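Local coordinates for protein glucosamine--fructose-6-phosphate aminotransferase [isomerizing] (Francisella tularensis subsp. tularensis, PDB 3TBF) that probably converts fructose 6-phosphate to glucosamine 6-phosphate with ammonia from glutamine, this C-terminal fragment being the two-SIS-domain sugar-isomerising part, at residues G236-I241 with V338-P343; Y66-T71 with T168-A173; D218-Y223 with N322-E327; S294-V299 with L306-D311; D116-L121 with V144-I149. All coordinates share one frame; numbering follows the deposited sequence.

Interaction 1 (G236-I241 with V338-P343)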
# COMPACT_ATOMS: atom_id res chain seq x y z
N GLY A 236 9.33 7.55 -4.38
CA GLY A 236 9.60 6.94 -5.70
C GLY A 236 9.99 5.48 -5.56
O GLY A 236 9.44 4.74 -4.72
N LEU A 237 10.95 5.06 -6.38
CA LEU A 237 11.57 3.76 -6.25
C LEU A 237 11.95 3.39 -4.81
O LEU A 237 11.98 2.23 -4.49
CB LEU A 237 12.88 3.78 -7.02
CG LEU A 237 12.86 3.35 -8.47
CD1 LEU A 237 14.15 3.86 -9.28
CD2 LEU A 237 12.74 1.84 -8.43
N TYR A 238 12.27 4.37 -3.96
CA TYR A 238 12.88 4.09 -2.65
C TYR A 238 11.83 3.94 -1.56
O TYR A 238 12.15 3.59 -0.41
CB TYR A 238 13.94 5.17 -2.30
CG TYR A 238 14.88 5.29 -3.46
CD1 TYR A 238 15.94 4.43 -3.58
CD2 TYR A 238 14.66 6.19 -4.50
CE1 TYR A 238 16.77 4.44 -4.71
CE2 TYR A 238 15.50 6.24 -5.62
CZ TYR A 238 16.54 5.35 -5.72
OH TYR A 238 17.36 5.35 -6.81
N TYR A 239 10.57 4.22 -1.93
CA TYR A 239 9.49 3.99 -1.02
C TYR A 239 9.40 2.50 -0.73
O TYR A 239 9.54 2.11 0.43
CB TYR A 239 8.15 4.66 -1.46
CG TYR A 239 6.91 4.20 -0.70
CD1 TYR A 239 6.92 4.09 0.68
CD2 TYR A 239 5.74 3.86 -1.38
CE1 TYR A 239 5.78 3.62 1.40
CE2 TYR A 239 4.59 3.39 -0.67
CZ TYR A 239 4.63 3.27 0.71
OH TYR A 239 3.52 2.83 1.41
N PRO A 240 9.26 1.66 -1.76
CA PRO A 240 9.26 0.22 -1.49
C PRO A 240 10.54 -0.26 -0.83
O PRO A 240 10.54 -1.28 -0.12
CB PRO A 240 9.10 -0.41 -2.87
CG PRO A 240 8.64 0.63 -3.81
CD PRO A 240 8.93 1.99 -3.16
N ILE A 241 11.67 0.39 -1.10
CA ILE A 241 12.90 0.00 -0.43
C ILE A 241 12.77 0.31 1.08
O ILE A 241 13.20 -0.49 1.92
CB ILE A 241 14.11 0.71 -1.06
CG1 ILE A 241 14.31 0.21 -2.51
CG2 ILE A 241 15.43 0.59 -0.20
CD1 ILE A 241 14.34 -1.24 -2.67
N VAL A 338 18.84 -1.48 -5.06
CA VAL A 338 19.56 -2.61 -4.51
C VAL A 338 20.62 -2.13 -3.49
O VAL A 338 20.69 -2.65 -2.40
CB VAL A 338 20.27 -3.42 -5.61
CG1 VAL A 338 21.03 -4.59 -4.98
CG2 VAL A 338 19.29 -3.88 -6.68
N VAL A 339 21.45 -1.16 -3.86
CA VAL A 339 22.53 -0.72 -2.98
C VAL A 339 22.00 -0.18 -1.64
O VAL A 339 22.49 -0.54 -0.57
CB VAL A 339 23.44 0.26 -3.65
CG1 VAL A 339 24.58 0.77 -2.68
CG2 VAL A 339 24.09 -0.39 -4.90
N PHE A 340 20.92 0.57 -1.68
CA PHE A 340 20.45 1.19 -0.47
C PHE A 340 19.79 0.16 0.42
O PHE A 340 19.59 0.46 1.59
CB PHE A 340 19.49 2.30 -0.78
CG PHE A 340 20.15 3.58 -1.05
CD1 PHE A 340 20.92 4.18 -0.05
CD2 PHE A 340 19.96 4.24 -2.24
CE1 PHE A 340 21.51 5.40 -0.27
CE2 PHE A 340 20.55 5.44 -2.46
CZ PHE A 340 21.35 6.03 -1.48
N THR A 341 19.40 -1.00 -0.13
CA THR A 341 18.83 -2.08 0.67
C THR A 341 19.81 -2.64 1.69
O THR A 341 19.43 -2.97 2.81
CB THR A 341 18.29 -3.26 -0.19
OG1 THR A 341 17.21 -2.79 -0.98
CG2 THR A 341 17.68 -4.34 0.64
N ILE A 342 21.10 -2.69 1.32
CA ILE A 342 22.08 -3.34 2.13
C ILE A 342 22.22 -2.75 3.56
O ILE A 342 22.23 -3.49 4.52
CB ILE A 342 23.43 -3.34 1.43
CG1 ILE A 342 23.38 -3.96 -0.00
CG2 ILE A 342 24.46 -4.05 2.25
CD1 ILE A 342 22.67 -5.30 -0.22
N PRO A 343 22.35 -1.43 3.68
CA PRO A 343 22.45 -0.82 4.97
C PRO A 343 21.25 -1.12 5.82
O PRO A 343 21.37 -1.21 7.04
CB PRO A 343 22.45 0.71 4.64
CG PRO A 343 22.71 0.87 3.21
CD PRO A 343 22.68 -0.48 2.58
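Ile241, in the opening turns of helix 238-253, faces Thr341 in the early part of helix 335-355, and the two backbones come nearest there, with 6.4 Å between Ile241 CA and Thr341 CA. Two branches of the isoleucine meet the threonine hydroxyl: CD1 lies 3.7 Å from Thr341 OG1, and Ile241 CG2 lies 3.9 Å from the same oxygen. The two side chains cross at about a right angle. CG2 of Ile241 also comes within 4.4 Å of Phe340 CB. Beside this pair the rings of Tyr238 and Phe340 meet obliquely, Tyr238 CE1 to Phe340 CD2 at 4.0 Å. Tyr238 reaches that position because CG stands anti to its carbonyl carbon (chi1 -52°), while CB of Leu237 sits 3.8 Å above one face of its ring, toward the rim.

Both segments belong to the second SIS domain, and the contact pairs two of its helices close to the centre of the chain. Phe167 of helix 165-184, from the first SIS domain, touches both Ile241 and Thr341. All four touching residues are buried. The hydroxyl of Thr341 hydrogen-bonds to Pro337 O, one turn back in its own helix. That internal bond satisfies the polar atom, which can therefore lie against aliphatic carbon, and the contact holds by apolar packing.

Interaction 2 (Y66-T71 with T168-A173)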
# COMPACT_ATOMS: atom_id res chain seq x y z
N TYR A 66 6.65 -9.00 -2.65
CA TYR A 66 5.76 -7.96 -3.08
C TYR A 66 6.47 -6.62 -3.06
O TYR A 66 6.33 -5.83 -4.00
CB TYR A 66 4.49 -7.98 -2.23
CG TYR A 66 3.60 -6.79 -2.33
CD1 TYR A 66 2.70 -6.68 -3.37
CD2 TYR A 66 3.63 -5.81 -1.36
CE1 TYR A 66 1.86 -5.60 -3.46
CE2 TYR A 66 2.80 -4.72 -1.42
CZ TYR A 66 1.92 -4.62 -2.47
OH TYR A 66 1.11 -3.51 -2.53
N ASN A 67 7.28 -6.36 -2.04
CA ASN A 67 8.09 -5.16 -2.05
C ASN A 67 9.02 -5.08 -3.26
O ASN A 67 9.19 -4.01 -3.84
CB ASN A 67 8.87 -5.07 -0.76
CG ASN A 67 7.95 -4.96 0.44
OD1 ASN A 67 6.82 -4.56 0.31
ND2 ASN A 67 8.43 -5.39 1.61
N ALA A 68 9.55 -6.21 -3.72
CA ALA A 68 10.38 -6.16 -4.92
C ALA A 68 9.54 -5.76 -6.12
O ALA A 68 9.95 -4.94 -6.93
CB ALA A 68 11.13 -7.54 -5.16
N GLY A 69 8.36 -6.35 -6.24
CA GLY A 69 7.46 -6.05 -7.33
C GLY A 69 7.07 -4.60 -7.41
O GLY A 69 7.03 -4.00 -8.48
N MSE A 70 6.74 -4.02 -6.27
CA MSE A 70 6.48 -2.59 -6.19
C MSE A 70 7.65 -1.76 -6.69
O MSE A 70 7.47 -0.71 -7.34
CB MSE A 70 6.18 -2.20 -4.74
CG MSE A 70 4.76 -2.48 -4.34
SE MSE A 70 4.42 -1.83 -2.50
CE MSE A 70 4.59 0.12 -2.86
N THR A 71 8.87 -2.20 -6.39
CA THR A 71 10.03 -1.44 -6.85
C THR A 71 10.02 -1.52 -8.37
O THR A 71 10.14 -0.53 -9.08
CB THR A 71 11.30 -2.02 -6.28
OG1 THR A 71 11.18 -2.17 -4.86
CG2 THR A 71 12.45 -1.14 -6.58
N THR A 168 17.36 -8.87 -3.07
CA THR A 168 18.20 -8.17 -4.01
C THR A 168 18.30 -8.88 -5.35
O THR A 168 18.25 -8.21 -6.36
CB THR A 168 19.56 -7.88 -3.41
OG1 THR A 168 20.12 -9.07 -2.86
CG2 THR A 168 19.43 -6.77 -2.36
N THR A 169 18.38 -10.21 -5.35
CA THR A 169 18.36 -10.96 -6.59
C THR A 169 17.03 -10.92 -7.29
O THR A 169 16.97 -10.98 -8.54
CB THR A 169 18.80 -12.43 -6.41
OG1 THR A 169 17.89 -13.12 -5.56
CG2 THR A 169 20.20 -12.52 -5.84
N GLN A 170 15.92 -10.80 -6.54
CA GLN A 170 14.63 -10.59 -7.21
C GLN A 170 14.60 -9.24 -7.89
O GLN A 170 14.17 -9.13 -9.03
CB GLN A 170 13.46 -10.78 -6.29
CG GLN A 170 13.24 -12.24 -5.92
CD GLN A 170 12.38 -12.37 -4.67
OE1 GLN A 170 11.91 -11.38 -4.13
NE2 GLN A 170 12.14 -13.60 -4.23
N LEU A 171 15.10 -8.21 -7.22
CA LEU A 171 15.25 -6.91 -7.86
C LEU A 171 16.09 -6.99 -9.12
O LEU A 171 15.72 -6.52 -10.16
CB LEU A 171 15.89 -5.93 -6.90
CG LEU A 171 15.09 -4.92 -6.03
CD1 LEU A 171 13.60 -5.02 -6.09
CD2 LEU A 171 15.57 -4.95 -4.60
N VAL A 172 17.24 -7.62 -9.05
CA VAL A 172 18.07 -7.69 -10.22
C VAL A 172 17.36 -8.43 -11.36
O VAL A 172 17.36 -7.96 -12.50
CB VAL A 172 19.45 -8.31 -9.89
CG1 VAL A 172 20.19 -8.71 -11.13
CG2 VAL A 172 20.30 -7.33 -9.13
N ALA A 173 16.72 -9.57 -11.07
CA ALA A 173 15.99 -10.28 -12.12
C ALA A 173 14.95 -9.36 -12.76
O ALA A 173 14.75 -9.39 -13.98
CB ALA A 173 15.35 -11.53 -11.56
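The terminal amide of Gln170 meets Ala68 through its oxygen, with OE1 4.1 Å from Ala68 CB, and this oxygen is hydrogen-bonded to the hydroxyl of Ser65, just ahead of Tyr66 in helix 63-80. On the side of that helix turned from the contact, CG of the selenomethionine Met70 lies 4.0 Å above one face of the Tyr66 ring, displaced toward its rim.

Between the helices the main wedge is Leu171. Its CD1 lies 3.6 Å from Ala68 CB, and Ala68 CA is equally near that methyl. The same CD1 meets Thr71, 3.8 Å from Thr71 CB, the two side chains crossing at about a right angle. CB of Gln170 rests against the alanine methyl too, after which its chain runs on extended from a CG anti to the carbonyl carbon (chi1 -71°).

The axes of the short segments approach to 9.3 Å and cross at -32°, running in roughly the same direction. Ala68 CA and Leu171 CA are 5.7 Å apart, a closeness that the small alanine permits. The contact thus joins two helices of the first SIS domain, while Val338 of helix 335-355 touches Leu171 from the second.

Thr71 OG1 donates to Asn67 O at 2.9 Å, with a C=O...donor angle of 145°. Thr71 N reaches that carbonyl from the opposite face of its plane, giving the oxygen two donors. Within the two segments the contact is mainly aliphatic, and the bond between Ser65 and Gln170 OE1 adds a polar tie between the same two helices just before residue 66.

Interaction 3 (D218-Y223 with N322-E327)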
# COMPACT_ATOMS: atom_id res chain seq x y z
N ASP A 218 26.77 -0.98 13.11
CA ASP A 218 26.84 -1.59 14.42
C ASP A 218 26.85 -0.55 15.52
O ASP A 218 26.02 -0.62 16.40
CB ASP A 218 28.08 -2.49 14.54
CG ASP A 218 28.00 -3.42 15.74
OD1 ASP A 218 27.04 -3.31 16.50
OD2 ASP A 218 28.90 -4.26 15.90
N GLN A 219 27.74 0.43 15.45
CA GLN A 219 27.79 1.52 16.42
C GLN A 219 26.44 2.25 16.58
O GLN A 219 26.00 2.46 17.68
CB GLN A 219 28.82 2.56 16.03
CG GLN A 219 30.28 2.13 16.12
CD GLN A 219 31.22 3.09 15.32
OE1 GLN A 219 30.88 4.26 15.08
NE2 GLN A 219 32.41 2.59 14.91
N ILE A 220 25.83 2.64 15.47
CA ILE A 220 24.51 3.31 15.43
C ILE A 220 23.38 2.50 16.10
O ILE A 220 22.52 3.01 16.82
CB ILE A 220 24.08 3.47 13.98
CG1 ILE A 220 24.85 4.59 13.29
CG2 ILE A 220 22.62 3.78 13.87
CD1 ILE A 220 24.35 4.76 11.83
N SER A 221 23.37 1.21 15.84
CA SER A 221 22.31 0.36 16.31
C SER A 221 22.08 0.38 17.84
O SER A 221 20.98 0.00 18.29
CB SER A 221 22.57 -1.07 15.83
OG SER A 221 23.56 -1.69 16.61
N GLU A 222 23.07 0.80 18.63
CA GLU A 222 22.89 0.91 20.10
C GLU A 222 21.74 1.89 20.43
O GLU A 222 20.99 1.67 21.37
CB GLU A 222 24.17 1.39 20.79
CG GLU A 222 25.30 0.33 20.84
CD GLU A 222 26.76 0.91 20.77
OE1 GLU A 222 26.97 2.15 20.68
OE2 GLU A 222 27.73 0.09 20.80
N TYR A 223 21.61 2.94 19.61
CA TYR A 223 20.50 3.87 19.71
C TYR A 223 19.11 3.18 19.78
O TYR A 223 18.19 3.73 20.35
CB TYR A 223 20.56 4.90 18.56
CG TYR A 223 19.46 5.93 18.62
CD1 TYR A 223 19.52 6.99 19.52
CD2 TYR A 223 18.34 5.82 17.79
CE1 TYR A 223 18.48 7.93 19.58
CE2 TYR A 223 17.30 6.76 17.86
CZ TYR A 223 17.38 7.80 18.76
OH TYR A 223 16.34 8.70 18.83
N ASN A 322 22.32 17.39 14.64
CA ASN A 322 22.13 16.21 15.49
C ASN A 322 21.56 14.91 14.81
O ASN A 322 21.15 13.96 15.51
CB ASN A 322 21.25 16.60 16.69
CG ASN A 322 21.27 15.54 17.81
OD1 ASN A 322 20.26 14.87 18.07
ND2 ASN A 322 22.43 15.41 18.47
N SER A 323 21.55 14.85 13.47
CA SER A 323 21.29 13.61 12.74
C SER A 323 22.55 12.74 12.61
O SER A 323 23.64 13.17 12.93
CB SER A 323 20.77 13.93 11.35
OG SER A 323 21.77 14.56 10.56
N ILE A 324 22.36 11.51 12.16
CA ILE A 324 23.45 10.59 11.80
C ILE A 324 23.42 10.35 10.31
O ILE A 324 22.40 9.99 9.76
CB ILE A 324 23.31 9.23 12.49
CG1 ILE A 324 23.23 9.40 14.00
CG2 ILE A 324 24.51 8.36 12.18
CD1 ILE A 324 23.03 8.08 14.73
N VAL A 325 24.53 10.54 9.64
CA VAL A 325 24.54 10.46 8.19
C VAL A 325 25.66 9.57 7.68
O VAL A 325 26.82 9.87 7.92
CB VAL A 325 24.68 11.85 7.58
CG1 VAL A 325 24.55 11.77 6.08
CG2 VAL A 325 23.62 12.79 8.18
N LEU A 326 25.28 8.48 7.03
CA LEU A 326 26.21 7.55 6.41
C LEU A 326 26.03 7.73 4.93
O LEU A 326 24.91 7.84 4.45
CB LEU A 326 25.90 6.11 6.85
CG LEU A 326 26.57 5.71 8.17
CD1 LEU A 326 26.25 6.73 9.24
CD2 LEU A 326 26.21 4.30 8.72
N GLU A 327 27.13 7.75 4.19
CA GLU A 327 27.10 8.07 2.79
C GLU A 327 27.65 6.92 1.98
O GLU A 327 28.49 6.18 2.45
CB GLU A 327 27.87 9.35 2.51
CG GLU A 327 29.35 9.21 2.54
CD GLU A 327 30.09 10.51 2.17
OE1 GLU A 327 29.81 11.09 1.09
OE2 GLU A 327 30.95 10.92 2.99
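Ile220 lays its CG1-CD1 arm along the CG2 branch of Ile324, the two side chains sliding past each other in opposite directions. Its CD1 comes within 3.6 Å of Ile324 CG2, and Ile220 CG1 lies 3.9 Å from that same methyl. The arm is fully extended (chi2 -178°), which carries CD1 far enough to reach a second residue of the strand. There Ile220 and Leu326 approach tip to tip: CD1 of the isoleucine is 3.7 Å from Leu326 CD2 and 3.8 Å from Leu326 CD1, almost equally shared between the two methyls.

Ile324 and Leu326 are two apart in strand 324-328 and both direct CB at the helix, whereas Val325 between them points away. This strand is an outermost one, within this chain, of the five-stranded parallel sheet of the second SIS domain, an alpha/beta sandwich with helices on its faces; helix 214-221 packs against one face here. Backbone bonds to Leu306, Leu308 and Val310 tie the strand to its neighbour 305-311. Within 218-223, Ser221 OG donates to Asp218 O at 2.7 Å, and the ring of Tyr223 takes part in cation-pi contacts with Lys227 and Lys305.

Interaction 4 (S294-V299 with L306-D311)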
# COMPACT_ATOMS: atom_id res chain seq x y z
N SER A 294 12.96 18.70 1.98
CA SER A 294 11.84 19.45 2.50
C SER A 294 10.96 18.57 3.41
O SER A 294 10.53 19.02 4.48
CB SER A 294 11.05 20.06 1.33
OG SER A 294 9.84 20.59 1.77
N ASN A 295 10.70 17.32 3.01
CA ASN A 295 9.93 16.41 3.87
C ASN A 295 10.70 16.06 5.13
O ASN A 295 10.16 15.95 6.24
CB ASN A 295 9.59 15.12 3.13
CG ASN A 295 8.77 15.35 1.86
OD1 ASN A 295 8.99 14.65 0.85
ND2 ASN A 295 7.81 16.30 1.89
N LEU A 296 12.01 15.93 4.97
CA LEU A 296 12.85 15.61 6.09
C LEU A 296 12.89 16.77 7.08
O LEU A 296 12.97 16.56 8.28
CB LEU A 296 14.22 15.20 5.59
CG LEU A 296 14.23 13.75 5.09
CD1 LEU A 296 15.42 13.48 4.21
CD2 LEU A 296 14.21 12.79 6.26
N GLN A 297 12.81 17.99 6.56
CA GLN A 297 12.76 19.18 7.40
C GLN A 297 11.52 19.14 8.27
O GLN A 297 11.60 19.32 9.49
CB GLN A 297 12.81 20.45 6.55
CG GLN A 297 13.04 21.74 7.39
CD GLN A 297 14.41 21.76 8.11
OE1 GLN A 297 15.48 21.80 7.46
NE2 GLN A 297 14.39 21.76 9.47
N GLU A 298 10.37 18.85 7.66
CA GLU A 298 9.12 18.76 8.41
C GLU A 298 9.37 17.81 9.59
O GLU A 298 9.08 18.16 10.74
CB GLU A 298 7.93 18.23 7.57
CG GLU A 298 7.46 19.14 6.39
CD GLU A 298 6.02 18.76 5.83
OE1 GLU A 298 5.01 19.21 6.43
OE2 GLU A 298 5.91 18.03 4.79
N VAL A 299 9.95 16.64 9.29
CA VAL A 299 10.15 15.63 10.34
C VAL A 299 11.15 16.11 11.38
O VAL A 299 10.95 15.91 12.58
CB VAL A 299 10.60 14.24 9.75
CG1 VAL A 299 11.33 13.40 10.80
CG2 VAL A 299 9.41 13.50 9.23
N LEU A 306 16.97 11.66 13.02
CA LEU A 306 17.19 11.35 11.62
C LEU A 306 18.46 10.52 11.50
O LEU A 306 19.53 10.93 11.99
CB LEU A 306 17.35 12.63 10.76
CG LEU A 306 16.11 13.34 10.18
CD1 LEU A 306 15.00 13.40 11.23
CD2 LEU A 306 16.42 14.77 9.65
N ILE A 307 18.29 9.34 10.87
CA ILE A 307 19.36 8.40 10.52
C ILE A 307 19.27 8.21 9.03
O ILE A 307 18.30 7.59 8.52
CB ILE A 307 19.14 7.08 11.22
CG1 ILE A 307 19.23 7.29 12.73
CG2 ILE A 307 20.13 6.10 10.78
CD1 ILE A 307 18.69 6.14 13.51
N LEU A 308 20.25 8.77 8.32
CA LEU A 308 20.13 8.91 6.89
C LEU A 308 21.20 8.19 6.14
O LEU A 308 22.35 8.32 6.45
CB LEU A 308 20.16 10.37 6.49
CG LEU A 308 19.22 11.33 7.23
CD1 LEU A 308 19.56 12.71 6.78
CD2 LEU A 308 17.74 11.01 7.03
N PHE A 309 20.78 7.43 5.14
CA PHE A 309 21.64 6.80 4.22
C PHE A 309 21.51 7.51 2.90
O PHE A 309 20.46 7.55 2.27
CB PHE A 309 21.26 5.35 4.07
CG PHE A 309 21.38 4.57 5.33
CD1 PHE A 309 22.62 4.27 5.86
CD2 PHE A 309 20.28 4.14 5.98
CE1 PHE A 309 22.74 3.55 7.03
CE2 PHE A 309 20.40 3.41 7.15
CZ PHE A 309 21.66 3.13 7.67
N VAL A 310 22.60 8.05 2.46
CA VAL A 310 22.61 9.15 1.52
C VAL A 310 23.63 8.82 0.46
O VAL A 310 24.62 8.23 0.76
CB VAL A 310 23.02 10.40 2.36
CG1 VAL A 310 23.94 11.35 1.59
CG2 VAL A 310 21.79 11.03 3.02
N ASP A 311 23.37 9.17 -0.79
CA ASP A 311 24.35 8.98 -1.86
C ASP A 311 25.39 10.08 -1.71
O ASP A 311 25.03 11.23 -1.39
CB ASP A 311 23.71 9.06 -3.24
CG ASP A 311 24.70 8.79 -4.37
OD1 ASP A 311 25.58 9.64 -4.68
OD2 ASP A 311 24.63 7.69 -4.97
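Leu296 and Leu308 each place CG anti to their own carbonyl carbon (chi1 -79° and -50°), and these torsions send their branched ends into the layer between helix and strand. The two side chains slide past each other in opposite directions and meet methyl to methyl, Leu296 CD2 to Leu308 CD2 at 4.0 Å. Leu306 takes a similar first torsion and divides its methyls between two helix residues. Its CD1 lies 3.7 Å from Val299 CG1, these side chains crossing at a slant, while CD2 of Leu306 approaches the backbone oxygen of Leu296 at 4.1 Å. Leu296 CD2 also lies 4.4 Å from Leu306 CG, which brings it against both strand leucines.

Spacing explains the pattern. Leu296 and Val299 are three apart and so lie on one side of the helix, and Leu306 and Leu308 are two apart and present their CB atoms to the same side of the strand. Their four side chains are buried, and the side-chain contacts are all aliphatic. The segment axes approach to 10.9 Å with 159° between their directions, close to antiparallel, as expected when a helix returns along a parallel sheet.

This is the second half of a beta-alpha-beta crossover: strand 278-283, helix 289-301, then strand 305-311. The first strand joins the same core, Val283 touching Leu296 and Ile279 touching Val299. Strand 305-311 lies between 278-283 and 324-328 in the sheet, and Phe309 meets Pro343 and Leu344 of helix 335-355.

Interaction 5 (D116-L121 with V144-I149)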
# COMPACT_ATOMS: atom_id res chain seq x y z
N ASP A 116 -0.67 -18.50 -1.30
CA ASP A 116 -1.51 -17.51 -1.95
C ASP A 116 -1.04 -17.11 -3.37
O ASP A 116 -1.84 -16.97 -4.29
CB ASP A 116 -1.61 -16.27 -1.06
CG ASP A 116 -2.48 -16.51 0.20
OD1 ASP A 116 -3.46 -17.30 0.16
OD2 ASP A 116 -2.18 -15.86 1.24
N THR A 117 0.25 -16.90 -3.51
CA THR A 117 0.83 -16.69 -4.82
C THR A 117 0.56 -17.85 -5.77
O THR A 117 0.09 -17.65 -6.91
CB THR A 117 2.34 -16.49 -4.70
OG1 THR A 117 2.57 -15.48 -3.73
CG2 THR A 117 2.91 -16.04 -6.01
N LEU A 118 0.85 -19.06 -5.32
CA LEU A 118 0.59 -20.25 -6.12
C LEU A 118 -0.88 -20.37 -6.46
O LEU A 118 -1.23 -20.67 -7.59
CB LEU A 118 1.02 -21.49 -5.37
CG LEU A 118 0.78 -22.81 -6.06
CD1 LEU A 118 1.52 -22.89 -7.37
CD2 LEU A 118 1.21 -23.93 -5.13
N GLU A 119 -1.77 -20.13 -5.51
CA GLU A 119 -3.18 -20.23 -5.84
C GLU A 119 -3.67 -19.06 -6.74
O GLU A 119 -4.63 -19.23 -7.47
CB GLU A 119 -4.00 -20.31 -4.58
CG GLU A 119 -3.73 -21.59 -3.78
CD GLU A 119 -4.23 -22.83 -4.50
OE1 GLU A 119 -5.13 -22.70 -5.38
OE2 GLU A 119 -3.70 -23.93 -4.16
N SER A 120 -3.03 -17.89 -6.68
CA SER A 120 -3.31 -16.82 -7.65
C SER A 120 -2.88 -17.25 -9.03
O SER A 120 -3.57 -16.98 -10.01
CB SER A 120 -2.61 -15.51 -7.28
OG SER A 120 -3.14 -15.00 -6.09
N LEU A 121 -1.77 -17.97 -9.14
CA LEU A 121 -1.42 -18.43 -10.45
C LEU A 121 -2.51 -19.40 -10.97
O LEU A 121 -2.99 -19.28 -12.09
CB LEU A 121 -0.01 -19.01 -10.48
CG LEU A 121 0.43 -19.72 -11.77
CD1 LEU A 121 0.47 -18.79 -12.94
CD2 LEU A 121 1.79 -20.44 -11.61
N VAL A 144 7.34 -22.67 -10.60
CA VAL A 144 8.09 -22.87 -11.82
C VAL A 144 7.41 -23.88 -12.75
O VAL A 144 7.25 -23.63 -13.93
CB VAL A 144 9.51 -23.31 -11.51
CG1 VAL A 144 10.25 -23.72 -12.80
CG2 VAL A 144 10.27 -22.21 -10.70
N ARG A 145 6.95 -24.99 -12.22
CA ARG A 145 6.30 -25.99 -13.08
C ARG A 145 5.00 -25.47 -13.70
O ARG A 145 4.70 -25.72 -14.85
CB ARG A 145 6.03 -27.29 -12.31
CG ARG A 145 7.33 -27.97 -11.82
CD ARG A 145 7.04 -29.36 -11.20
NE ARG A 145 6.07 -29.27 -10.12
CZ ARG A 145 6.34 -29.24 -8.83
NH1 ARG A 145 7.58 -29.29 -8.39
NH2 ARG A 145 5.34 -29.17 -7.96
N GLU A 146 4.26 -24.71 -12.94
CA GLU A 146 2.96 -24.32 -13.40
C GLU A 146 2.96 -23.04 -14.19
O GLU A 146 1.93 -22.72 -14.75
CB GLU A 146 2.01 -24.28 -12.26
CG GLU A 146 1.84 -25.65 -11.66
CD GLU A 146 0.91 -25.62 -10.46
OE1 GLU A 146 -0.14 -24.93 -10.54
OE2 GLU A 146 1.21 -26.29 -9.44
N SER A 147 4.09 -22.34 -14.27
CA SER A 147 4.15 -21.13 -15.07
C SER A 147 4.60 -21.44 -16.50
O SER A 147 5.24 -22.44 -16.74
CB SER A 147 5.11 -20.11 -14.42
OG SER A 147 4.66 -19.78 -13.13
N ASP A 148 4.30 -20.55 -17.44
CA ASP A 148 4.80 -20.73 -18.79
C ASP A 148 6.29 -20.53 -18.88
O ASP A 148 6.95 -21.21 -19.63
CB ASP A 148 4.15 -19.73 -19.74
CG ASP A 148 2.67 -19.93 -19.85
OD1 ASP A 148 2.22 -21.08 -19.66
OD2 ASP A 148 1.98 -18.95 -20.15
N ILE A 149 6.82 -19.58 -18.13
CA ILE A 149 8.24 -19.31 -18.15
C ILE A 149 8.75 -18.94 -16.77
O ILE A 149 8.03 -18.38 -15.95
CB ILE A 149 8.57 -18.24 -19.21
CG1 ILE A 149 7.84 -16.93 -18.98
CG2 ILE A 149 8.13 -18.70 -20.60
CD1 ILE A 149 8.28 -15.88 -20.01
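Leu121 in helix 115-124 faces Ser147, just past the end of helix 142-146, and the backbones are nearest at this pair, with 7.7 Å between Leu121 CA and Ser147 CA. One methyl of the leucine does most of the touching. Its CD2 is 3.3 Å from Ser147 OG, and the same Leu121 CD2 lies 3.9 Å from Glu146 CB and 3.8 Å from Glu146 C. The branch gets there because CG stands anti to the backbone N (chi1 171°), which extends the side chain toward the end of the other helix.

One turn earlier, Leu118 points CD1 at the carboxylate of Glu146, 4.0 Å from Glu146 OE2 and 4.1 Å from Glu146 OE1. The two side chains cross at about a right angle, the glutamate chain running extended beyond CG.

These helices flank strand 129-136 in the sequence of the first SIS domain; Leu121 and Ser147 both also touch that strand, and Leu143 of helix 142-146 adds apolar contacts to Leu118 and Leu121.

The polar ends have partners of their own: Ser147 OG is hydrogen-bonded to Leu143 O, and Glu146 forms a salt bridge with Arg122, which also bridges to Glu119. Leucine methyls thus pack beside oxygens whose bonds are made to neighbouring residues, and the nearby arginine probably favours a charged carboxylate.

Interactions 1 and 2 meet where the two SIS domains join: their centres are 10 Å apart, and Pro240 CB touches Thr71 OG1 at 3.4 Å while Val338 CG1 touches Thr168 CG2 at 3.8 Å. Interactions 3 and 4 share the second domain's sheet, with centres 13 Å apart; a probable hydrogen bond of 2.9 Å links Ile324 O to Leu308 N. Interaction 1 reaches this sheet through Phe340, whose CE1 is 3.5 Å from Phe309 O. Interaction 5 lies in the first domain, about 17 Å from interaction 2 between centres and about 42 Å from interaction 3. The five contacts thus run from one domain's periphery through the shared helical core to the other's.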